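Local coordinates for protein nucleoporin NUP82 (Saccharomyces cerevisiae, PDB 3PBP) that serves as a component of the nuclear pore complex, in structural and docking roles, with an N-terminal domain that takes part in binding the nucleoporin NUP116, at residues Asn31-Val36 and Asn47-Ser52; Asn432-Leu437 and Phe447-Ser452. The protein carries 1 engineered substitution. All coordinates share one frame; numbering follows the deposited sequence.

Interaction 1 (Asn31-Val36 and Asn47-Ser52); sequences NGTRIV and NVLTDS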
ATOM      1  N   ASN A  31     -26.015   4.393  -1.304  1.00 51.50           N
ATOM      2  CA  ASN A  31     -26.345   5.200  -2.471  1.00 52.44           C
ATOM      3  C   ASN A  31     -26.818   6.626  -2.162  1.00 51.15           C
ATOM      4  O   ASN A  31     -27.783   7.103  -2.756  1.00 48.55           O
ATOM      5  CB  ASN A  31     -27.387   4.467  -3.313  1.00 56.20           C
ATOM      6  CG  ASN A  31     -27.486   5.018  -4.716  1.00 59.85           C
ATOM      7  OD1 ASN A  31     -26.471   5.250  -5.388  1.00 62.27           O
ATOM      8  ND2 ASN A  31     -28.710   5.223  -5.176  1.00 61.79           N
ATOM      9  N   GLY A  32     -26.111   7.294  -1.243  1.00 51.26           N
ATOM     10  CA  GLY A  32     -26.426   8.663  -0.855  1.00 51.49           C
ATOM     11  C   GLY A  32     -27.762   8.809  -0.151  1.00 52.30           C
ATOM     12  O   GLY A  32     -28.352   9.892  -0.086  1.00 51.65           O
ATOM     13  N   THR A  33     -28.227   7.699   0.402  1.00 52.01           N
ATOM     14  CA  THR A  33     -29.507   7.639   1.070  1.00 50.24           C
ATOM     15  C   THR A  33     -29.429   7.963   2.559  1.00 49.33           C
ATOM     16  O   THR A  33     -30.356   8.531   3.106  1.00 49.61           O
ATOM     17  CB  THR A  33     -30.141   6.233   0.797  1.00 51.41           C
ATOM     18  OG1 THR A  33     -31.453   6.405   0.256  1.00 53.73           O
ATOM     19  CG2 THR A  33     -30.198   5.357   2.054  1.00 51.59           C
ATOM     20  N   ARG A  34     -28.325   7.624   3.217  1.00 49.41           N
ATOM     21  CA  ARG A  34     -28.184   7.902   4.655  1.00 50.03           C
ATOM     22  C   ARG A  34     -27.082   8.925   4.867  1.00 50.81           C
ATOM     23  O   ARG A  34     -26.005   8.791   4.299  1.00 52.77           O
ATOM     24  CB  ARG A  34     -27.781   6.654   5.441  1.00 49.74           C
ATOM     25  CG  ARG A  34     -28.582   5.387   5.217  1.00 47.94           C
ATOM     26  CD  ARG A  34     -27.626   4.236   5.444  1.00 50.13           C
ATOM     27  NE  ARG A  34     -27.929   3.421   6.611  1.00 48.52           N
ATOM     28  CZ  ARG A  34     -27.038   2.639   7.209  1.00 48.21           C
ATOM     29  NH1 ARG A  34     -25.792   2.583   6.763  1.00 45.45           N
ATOM     30  NH2 ARG A  34     -27.405   1.877   8.228  1.00 49.78           N
ATOM     31  N   ILE A  35     -27.332   9.918   5.713  1.00 50.83           N
ATOM     32  CA  ILE A  35     -26.354  10.967   5.988  1.00 50.03           C
ATOM     33  C   ILE A  35     -25.825  10.935   7.420  1.00 49.95           C
ATOM     34  O   ILE A  35     -26.597  10.739   8.359  1.00 50.17           O
ATOM     35  CB  ILE A  35     -26.980  12.358   5.747  1.00 48.40           C
ATOM     36  CG1 ILE A  35     -27.354  12.508   4.275  1.00 48.37           C
ATOM     37  CG2 ILE A  35     -26.009  13.456   6.172  1.00 48.34           C
ATOM     38  CD1 ILE A  35     -28.221  13.719   4.017  1.00 48.25           C
ATOM     39  N   VAL A  36     -24.515  11.111   7.573  1.00 48.93           N
ATOM     40  CA  VAL A  36     -23.892  11.174   8.893  1.00 50.99           C
ATOM     41  C   VAL A  36     -23.195  12.530   8.946  1.00 52.32           C
ATOM     42  O   VAL A  36     -22.460  12.902   8.027  1.00 51.66           O
ATOM     43  CB  VAL A  36     -22.862  10.028   9.149  1.00 50.52           C
ATOM     44  CG1 VAL A  36     -22.186  10.213  10.509  1.00 47.77           C
ATOM     45  CG2 VAL A  36     -23.571   8.689   9.159  1.00 52.09           C
ATOM     46  N   ASN A  47     -31.700   9.006   7.951  1.00 56.36           N
ATOM     47  CA  ASN A  47     -31.969   8.207   6.771  1.00 54.93           C
ATOM     48  C   ASN A  47     -33.042   8.920   5.957  1.00 55.08           C
ATOM     49  O   ASN A  47     -34.209   8.972   6.336  1.00 54.70           O
ATOM     50  CB  ASN A  47     -32.438   6.801   7.132  1.00 52.46           C
ATOM     51  CG  ASN A  47     -32.658   5.946   5.910  1.00 50.45           C
ATOM     52  OD1 ASN A  47     -33.428   6.304   5.025  1.00 50.36           O
ATOM     53  ND2 ASN A  47     -31.973   4.819   5.846  1.00 51.44           N
ATOM     54  N   VAL A  48     -32.613   9.477   4.835  1.00 55.53           N
ATOM     55  CA  VAL A  48     -33.464  10.207   3.920  1.00 56.00           C
ATOM     56  C   VAL A  48     -34.799   9.539   3.537  1.00 57.02           C
ATOM     57  O   VAL A  48     -35.782  10.241   3.285  1.00 58.18           O
ATOM     58  CB  VAL A  48     -32.641  10.543   2.651  1.00 55.95           C
ATOM     59  CG1 VAL A  48     -33.540  10.872   1.489  1.00 56.88           C
ATOM     60  CG2 VAL A  48     -31.714  11.712   2.956  1.00 56.67           C
ATOM     61  N   LEU A  49     -34.854   8.208   3.505  1.00 55.52           N
ATOM     62  CA  LEU A  49     -36.083   7.523   3.111  1.00 55.72           C
ATOM     63  C   LEU A  49     -36.870   6.930   4.271  1.00 57.99           C
ATOM     64  O   LEU A  49     -38.056   6.600   4.130  1.00 58.35           O
ATOM     65  CB  LEU A  49     -35.764   6.378   2.157  1.00 52.02           C
ATOM     66  CG  LEU A  49     -34.837   6.624   0.978  1.00 51.64           C
ATOM     67  CD1 LEU A  49     -34.558   5.298   0.284  1.00 46.59           C
ATOM     68  CD2 LEU A  49     -35.460   7.650   0.031  1.00 49.89           C
ATOM     69  N   THR A  50     -36.213   6.817   5.416  1.00 59.06           N
ATOM     70  CA  THR A  50     -36.793   6.180   6.594  1.00 59.80           C
ATOM     71  C   THR A  50     -37.217   7.018   7.797  1.00 61.08           C
ATOM     72  O   THR A  50     -38.199   6.682   8.472  1.00 59.89           O
ATOM     73  CB  THR A  50     -35.811   5.111   7.096  1.00 60.13           C
ATOM     74  OG1 THR A  50     -35.990   3.926   6.319  1.00 59.21           O
ATOM     75  CG2 THR A  50     -35.985   4.834   8.609  1.00 60.55           C
ATOM     76  N   ASP A  51     -36.465   8.076   8.092  1.00 61.98           N
ATOM     77  CA  ASP A  51     -36.776   8.912   9.242  1.00 62.55           C
ATOM     78  C   ASP A  51     -37.556  10.166   8.877  1.00 63.94           C
ATOM     79  O   ASP A  51     -37.733  10.504   7.701  1.00 63.14           O
ATOM     80  CB  ASP A  51     -35.495   9.344   9.962  1.00 62.72           C
ATOM     81  CG  ASP A  51     -34.553   8.195  10.243  1.00 63.54           C
ATOM     82  OD1 ASP A  51     -35.037   7.088  10.562  1.00 66.73           O
ATOM     83  OD2 ASP A  51     -33.323   8.404  10.160  1.00 61.35           O
ATOM     84  N   SER A  52     -38.043  10.838   9.913  1.00 65.81           N
ATOM     85  CA  SER A  52     -38.752  12.095   9.739  1.00 67.33           C
ATOM     86  C   SER A  52     -37.911  13.112  10.517  1.00 67.58           C
ATOM     87  O   SER A  52     -37.978  14.313  10.276  1.00 68.94           O
ATOM     88  CB  SER A  52     -40.187  12.011  10.293  1.00 68.15           C
ATOM     89  OG  SER A  52     -40.208  11.646  11.660  1.00 67.67           O
TER

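Interaction 2 (Asn432-Leu437 and Phe447-Ser452); sequences NDQSNL and FQNISS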
ATOM      1  N   ASN A 432     -34.312  13.026  -3.904  1.00 98.35           N
ATOM      2  CA  ASN A 432     -35.439  13.176  -4.817  1.00100.70           C
ATOM      3  C   ASN A 432     -35.011  13.117  -6.285  1.00101.39           C
ATOM      4  O   ASN A 432     -35.110  14.101  -7.022  1.00100.87           O
ATOM      5  CB  ASN A 432     -36.187  14.485  -4.526  1.00101.04           C
ATOM      6  CG  ASN A 432     -36.649  14.577  -3.082  1.00101.75           C
ATOM      7  OD1 ASN A 432     -36.990  13.568  -2.461  1.00102.47           O
ATOM      8  ND2 ASN A 432     -36.674  15.788  -2.545  1.00102.04           N
ATOM      9  N   ASP A 433     -34.528  11.947  -6.688  1.00102.28           N
ATOM     10  CA  ASP A 433     -34.090  11.704  -8.053  1.00103.38           C
ATOM     11  C   ASP A 433     -32.973  12.599  -8.563  1.00102.97           C
ATOM     12  O   ASP A 433     -32.785  12.730  -9.772  1.00103.78           O
ATOM     13  CB  ASP A 433     -35.278  11.798  -9.007  1.00106.01           C
ATOM     14  CG  ASP A 433     -35.837  10.436  -9.374  1.00108.37           C
ATOM     15  OD1 ASP A 433     -35.068   9.606  -9.918  1.00109.46           O
ATOM     16  OD2 ASP A 433     -37.039  10.195  -9.124  1.00109.53           O
ATOM     17  N   GLN A 434     -32.232  13.218  -7.656  1.00102.01           N
ATOM     18  CA  GLN A 434     -31.130  14.073  -8.068  1.00100.82           C
ATOM     19  C   GLN A 434     -29.895  13.847  -7.227  1.00 98.33           C
ATOM     20  O   GLN A 434     -29.871  14.176  -6.040  1.00 97.60           O
ATOM     21  CB  GLN A 434     -31.526  15.547  -7.994  1.00103.33           C
ATOM     22  CG  GLN A 434     -32.142  16.083  -9.275  1.00106.49           C
ATOM     23  CD  GLN A 434     -32.312  17.594  -9.244  1.00108.72           C
ATOM     24  OE1 GLN A 434     -31.341  18.338  -9.053  1.00110.08           O
ATOM     25  NE2 GLN A 434     -33.547  18.059  -9.431  1.00108.52           N
ATOM     26  N   SER A 435     -28.867  13.276  -7.845  1.00 95.48           N
ATOM     27  CA  SER A 435     -27.625  13.032  -7.139  1.00 93.11           C
ATOM     28  C   SER A 435     -26.908  14.371  -6.955  1.00 91.06           C
ATOM     29  O   SER A 435     -26.905  15.219  -7.845  1.00 90.64           O
ATOM     30  CB  SER A 435     -26.759  12.027  -7.913  1.00 92.88           C
ATOM     31  OG  SER A 435     -26.802  12.257  -9.308  1.00 94.13           O
ATOM     32  N   ASN A 436     -26.323  14.566  -5.780  1.00 88.83           N
ATOM     33  CA  ASN A 436     -25.626  15.803  -5.480  1.00 86.29           C
ATOM     34  C   ASN A 436     -24.302  15.548  -4.782  1.00 84.28           C
ATOM     35  O   ASN A 436     -24.008  14.428  -4.371  1.00 83.63           O
ATOM     36  CB  ASN A 436     -26.505  16.675  -4.591  1.00 87.39           C
ATOM     37  CG  ASN A 436     -27.853  16.948  -5.210  1.00 88.70           C
ATOM     38  OD1 ASN A 436     -27.952  17.639  -6.222  1.00 88.75           O
ATOM     39  ND2 ASN A 436     -28.906  16.396  -4.612  1.00 89.96           N
ATOM     40  N   LEU A 437     -23.506  16.603  -4.661  1.00 81.97           N
ATOM     41  CA  LEU A 437     -22.215  16.527  -4.003  1.00 80.24           C
ATOM     42  C   LEU A 437     -22.214  17.537  -2.877  1.00 80.33           C
ATOM     43  O   LEU A 437     -22.403  18.723  -3.106  1.00 80.83           O
ATOM     44  CB  LEU A 437     -21.096  16.856  -4.981  1.00 77.82           C
ATOM     45  CG  LEU A 437     -19.693  16.965  -4.389  1.00 77.23           C
ATOM     46  CD1 LEU A 437     -19.255  15.625  -3.805  1.00 77.39           C
ATOM     47  CD2 LEU A 437     -18.741  17.408  -5.477  1.00 76.31           C
ATOM     48  N   PHE A 447     -23.829  22.435  -1.664  1.00 90.65           N
ATOM     49  CA  PHE A 447     -24.371  21.281  -2.367  1.00 91.56           C
ATOM     50  C   PHE A 447     -24.322  21.613  -3.848  1.00 92.69           C
ATOM     51  O   PHE A 447     -24.526  22.763  -4.229  1.00 93.26           O
ATOM     52  CB  PHE A 447     -25.816  20.993  -1.928  1.00 90.07           C
ATOM     53  CG  PHE A 447     -25.937  20.578  -0.487  1.00 89.57           C
ATOM     54  CD1 PHE A 447     -25.804  21.510   0.535  1.00 89.52           C
ATOM     55  CD2 PHE A 447     -26.124  19.247  -0.147  1.00 89.37           C
ATOM     56  CE1 PHE A 447     -25.848  21.122   1.875  1.00 89.37           C
ATOM     57  CE2 PHE A 447     -26.168  18.850   1.192  1.00 89.72           C
ATOM     58  CZ  PHE A 447     -26.028  19.791   2.200  1.00 89.05           C
ATOM     59  N   GLN A 448     -24.034  20.618  -4.680  1.00 94.34           N
ATOM     60  CA  GLN A 448     -23.954  20.833  -6.120  1.00 96.00           C
ATOM     61  C   GLN A 448     -24.493  19.646  -6.885  1.00 97.59           C
ATOM     62  O   GLN A 448     -24.361  18.506  -6.448  1.00 98.10           O
ATOM     63  CB  GLN A 448     -22.510  21.086  -6.526  1.00 95.26           C
ATOM     64  CG  GLN A 448     -21.858  22.133  -5.672  1.00 95.96           C
ATOM     65  CD  GLN A 448     -20.568  22.620  -6.246  1.00 96.49           C
ATOM     66  OE1 GLN A 448     -19.965  23.563  -5.728  1.00 96.66           O
ATOM     67  NE2 GLN A 448     -20.126  21.986  -7.327  1.00 96.19           N
ATOM     68  N   ASN A 449     -25.094  19.919  -8.036  1.00 99.71           N
ATOM     69  CA  ASN A 449     -25.668  18.868  -8.860  1.00102.14           C
ATOM     70  C   ASN A 449     -24.586  18.044  -9.535  1.00103.74           C
ATOM     71  O   ASN A 449     -23.546  18.569  -9.927  1.00104.11           O
ATOM     72  CB  ASN A 449     -26.588  19.483  -9.910  1.00103.17           C
ATOM     73  CG  ASN A 449     -27.712  20.301  -9.292  1.00104.44           C
ATOM     74  OD1 ASN A 449     -28.634  19.753  -8.679  1.00105.04           O
ATOM     75  ND2 ASN A 449     -27.637  21.620  -9.444  1.00104.07           N
ATOM     76  N   ILE A 450     -24.840  16.746  -9.653  1.00105.56           N
ATOM     77  CA  ILE A 450     -23.906  15.825 -10.287  1.00107.34           C
ATOM     78  C   ILE A 450     -24.645  15.104 -11.409  1.00109.14           C
ATOM     79  O   ILE A 450     -25.732  14.566 -11.200  1.00109.10           O
ATOM     80  CB  ILE A 450     -23.378  14.768  -9.280  1.00106.81           C
ATOM     81  CG1 ILE A 450     -22.673  15.452  -8.107  1.00105.76           C
ATOM     82  CG2 ILE A 450     -22.430  13.811  -9.987  1.00107.18           C
ATOM     83  CD1 ILE A 450     -21.453  16.267  -8.500  1.00105.15           C
ATOM     84  N   SER A 451     -24.067  15.107 -12.604  1.00111.42           N
ATOM     85  CA  SER A 451     -24.696  14.434 -13.733  1.00113.82           C
ATOM     86  C   SER A 451     -24.410  12.934 -13.659  1.00115.17           C
ATOM     87  O   SER A 451     -23.251  12.516 -13.577  1.00115.26           O
ATOM     88  CB  SER A 451     -24.174  15.012 -15.053  1.00114.19           C
ATOM     89  OG  SER A 451     -22.763  14.912 -15.141  1.00115.56           O
ATOM     90  N   SER A 452     -25.484  12.141 -13.665  1.00116.56           N
ATOM     91  CA  SER A 452     -25.429  10.672 -13.598  1.00117.73           C
ATOM     92  C   SER A 452     -25.426  10.126 -12.161  1.00118.23           C
ATOM     93  O   SER A 452     -26.353   9.347 -11.835  1.00118.00           O
ATOM     94  CB  SER A 452     -24.208  10.135 -14.366  1.00117.90           C
ATOM     95  OG  SER A 452     -24.239   8.720 -14.480  1.00117.01           O
ATOM     96  OXT SER A 452     -24.506  10.472 -11.380  1.00118.81           O
TER

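Interaction 1 (Asn31-Val36 and Asn47-Ser52)
The guanidinium of Arg34 and the carboxamide of Asn47 are turned 76° apart, with Asn47 ND2 lying at the edge of the guanidinium, near its plane, while Trp95 makes a cation-pi contact with the same group. The two residues form an antiparallel, non-hydrogen-bonded pair of neighbouring strands in the first four-stranded sheet of the N-terminal β-propeller domain, and Asn47 ends its strand with an Asx turn. Their closest approach is apolar to polar, Arg34 CG to Asn47 ND2 at 3.5 Å. With Asn47 CG anti to its own backbone N (chi1 -177°), the amide also serves the turn: OD1 accepts from Leu49 N at 2.8 Å, in the carbonyl plane, and from Thr50 N at 2.9 Å, from above it. An alanine here would probably leave Leu49 N without this acceptor and Thr50 N with only the Asn47 carbonyl among the bonds of the turn, besides removing the amide from the edge of Arg34. Asp51 folds back, its OD2 accepting from Asn47 N at 2.8 Å from above the carboxylate plane. Just beyond the Arg34-Asn47 pair, Val48 N donates to Thr33 O at 3.0 Å. Ile35, which also meets Phe13 and Ile429, approaches Val48 through CD1 to CG2 at 4.2 Å. The side chains of Thr33 and Leu49 cross at about a right angle, where Thr33 OG1 meets Leu49 CD1 at 3.3 Å.

Interaction 2 (Asn432-Leu437 and Phe447-Ser452)
Ile450 lays its CG1-CD1 branch over the start of the Leu437 side chain, CD1 reaching Leu437 CB at 3.6 Å, and CG1 rests against the backbone, 3.7 Å from Asn436 C. The first torsion, with CG1 anti to the carbonyl carbon (chi1 -59°), sets CG1 against the backbone of Asn436 and Leu437. The contact belongs to the β-hairpin of strands 434-440 and 445-449, which closes the chain's last antiparallel sheet, in the β-propeller domain, just before the C-terminus. Leu437 and Gln448 form a hydrogen-bonded pair: Leu437 N donates to Gln448 O at 2.7 Å, and Gln448 N returns a bond to Leu437 O at 3.0 Å. Next to it, Asn436 and Asn449 make a non-hydrogen-bonded pair, and Ile450 N donates to Ser435 O at 3.1 Å. The hydroxyl of Ser435 adds a weak bond, OG to Ile450 O at 3.2 Å, with OG held between the backbone N and the carbonyl carbon. Phe447 CA lies 3.3 Å from Leu437 O in a CA-H...O contact, while its ring meets Phe13 edge-to-face. The amide of Gln448 is used outside the hairpin: its NE2 donates to Ile417 O of strand 413-419, and the Ile417 side chain also touches Leu437. The pairing therefore rests chiefly on main-chain bonds, which depend little on side-chain identity, with the weak bond of Ser435 and the apolar overlap of Ile450 on Leu437 beside them.

Interaction 1 lies where a strand pair gives way to a turn, interaction 2 on the paired strands of a hairpin; both are about 23 Å from the centre of the chain and on the same side of it. Their centres are 15 Å apart and their nearest atoms about 6 Å, without touching. Strand 425-431 lies beside both, meeting Ile35 and Val48 in interaction 1 and Leu437 and Phe447 in interaction 2, and Phe13 likewise packs on Ile35 and Phe447. Interaction 1 is partly buried, with a single main-chain bond between its segments and much of its polar chemistry spent inside the 47-51 turn. Interaction 2 is a surface contact, yet buries more area between its segments and is stitched by three main-chain bonds.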